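Local coordinates for L-arabinose ABC transporter, periplasmic L-arabinose-binding protein (Burkholderia thailandensis, PDB 4KZK) that binds beta-D-galactose and probably L-arabinose in the periplasm, presumably delivering sugar to an ABC transporter for import, at residues 154-159 with 191-196. Sequence-based numbering, arbitrary orientation.
Sequences AIAAEA and DALKAA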
# COMPACT_ATOMS: atom_id res chain seq x y z
N ALA A 154 13.74 -10.40 -0.17
CA ALA A 154 12.91 -11.60 -0.43
C ALA A 154 13.15 -12.07 -1.86
O ALA A 154 13.34 -13.25 -2.12
CB ALA A 154 11.44 -11.31 -0.23
N ILE A 155 13.13 -11.14 -2.80
CA ILE A 155 13.32 -11.46 -4.19
C ILE A 155 14.72 -12.05 -4.41
O ILE A 155 14.87 -13.10 -5.03
CB ILE A 155 13.12 -10.21 -5.08
CG1 ILE A 155 11.64 -9.79 -5.09
CG2 ILE A 155 13.59 -10.49 -6.50
CD1 ILE A 155 11.35 -8.48 -5.81
N ALA A 156 15.74 -11.38 -3.87
CA ALA A 156 17.15 -11.82 -4.02
C ALA A 156 17.34 -13.23 -3.48
O ALA A 156 18.04 -14.07 -4.10
CB ALA A 156 18.08 -10.86 -3.31
N ALA A 157 16.74 -13.51 -2.33
CA ALA A 157 16.87 -14.84 -1.71
C ALA A 157 16.26 -15.95 -2.56
O ALA A 157 16.81 -17.05 -2.67
CB ALA A 157 16.28 -14.84 -0.31
N GLU A 158 15.13 -15.68 -3.18
CA GLU A 158 14.47 -16.71 -4.01
C GLU A 158 15.23 -16.88 -5.31
O GLU A 158 15.39 -17.99 -5.82
CB GLU A 158 13.01 -16.33 -4.23
CG GLU A 158 12.20 -17.28 -5.12
CD GLU A 158 12.15 -18.72 -4.64
OE1 GLU A 158 12.48 -19.01 -3.47
OE2 GLU A 158 11.73 -19.57 -5.46
N ALA A 159 15.72 -15.78 -5.87
CA ALA A 159 16.54 -15.86 -7.07
C ALA A 159 17.78 -16.73 -6.81
O ALA A 159 18.13 -17.58 -7.62
CB ALA A 159 16.96 -14.48 -7.56
N ASP A 191 17.31 -0.79 -4.13
CA ASP A 191 18.56 -0.68 -3.39
C ASP A 191 18.95 -2.04 -2.83
O ASP A 191 20.11 -2.44 -2.89
CB ASP A 191 18.44 0.35 -2.25
CG ASP A 191 18.43 1.80 -2.74
OD1 ASP A 191 18.60 2.04 -3.95
OD2 ASP A 191 18.26 2.71 -1.89
N ALA A 192 17.98 -2.76 -2.27
CA ALA A 192 18.27 -4.11 -1.77
C ALA A 192 18.72 -5.05 -2.90
O ALA A 192 19.61 -5.88 -2.71
CB ALA A 192 17.06 -4.69 -1.03
N LEU A 193 18.12 -4.92 -4.08
CA LEU A 193 18.49 -5.78 -5.20
C LEU A 193 19.91 -5.45 -5.71
O LEU A 193 20.71 -6.36 -5.99
CB LEU A 193 17.45 -5.70 -6.32
CG LEU A 193 16.15 -6.43 -6.01
CD1 LEU A 193 15.05 -5.96 -6.94
CD2 LEU A 193 16.30 -7.94 -6.10
N LYS A 194 20.23 -4.17 -5.83
CA LYS A 194 21.59 -3.80 -6.24
C LYS A 194 22.63 -4.29 -5.23
O LYS A 194 23.70 -4.74 -5.63
CB LYS A 194 21.69 -2.30 -6.44
CG LYS A 194 20.93 -1.83 -7.67
CD LYS A 194 21.32 -0.40 -8.06
CE LYS A 194 21.07 0.60 -6.93
NZ LYS A 194 21.24 1.99 -7.40
N ALA A 195 22.28 -4.25 -3.95
CA ALA A 195 23.17 -4.74 -2.86
C ALA A 195 23.40 -6.24 -2.94
O ALA A 195 24.37 -6.76 -2.37
CB ALA A 195 22.59 -4.37 -1.50
N ALA A 196 22.51 -6.93 -3.65
CA ALA A 196 22.56 -8.38 -3.82
C ALA A 196 23.12 -8.77 -5.17
O ALA A 196 23.10 -9.95 -5.54
CB ALA A 196 21.15 -8.94 -3.66
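Leu193 reaches across with its CD2 methyl and lays it on the CG2 branch of Ile155, 3.7 Å from CD2 to CG2. Two neighbouring helices of the C-terminal-side lobe meet here, 144-161 and 180-195, in the two-lobed periplasmic sugar-binding fold of the LacI-like family. Helix 144-161, strand 170-175 and helix 180-195 follow one another in the chain, and the two helices pack side by side on one face of the sheet, where both Ile155 and Leu193 reach Phe236. The backbones come close, with the CA atoms of Ala156 and Leu193 6.3 Å apart, a separation that the small alanine side chains on this surface permit.

Contact rests on few atoms. In Ile155 the CA-CB bond already faces the second helix, and CG2 stands anti to the backbone N while CG1 is anti to the carbonyl carbon (chi1 -70°); it is CG2, not the longer CG1-CD1 arm, that meets the leucine. The two side chains run at a slant to one another. CD2 of Leu193 also stands 4.0 Å from the Ile155 CB, which places the methyl against the branch point, CB, as well as the CG2 methyl it carries.

Beneath this pair the core continues: Phe236 belongs to strand 233-236 of this lobe's sheet, and Ile155 also packs on Val263 of strand 260-264. The contact is therefore apolar packing at the sheet side, whereas its other half is less buried. There the backbone of Ala196 (phi -102°, psi 7°) is no longer helical, and its methyl faces Ala156: CB to CB, the two methyls are 3.6 Å apart.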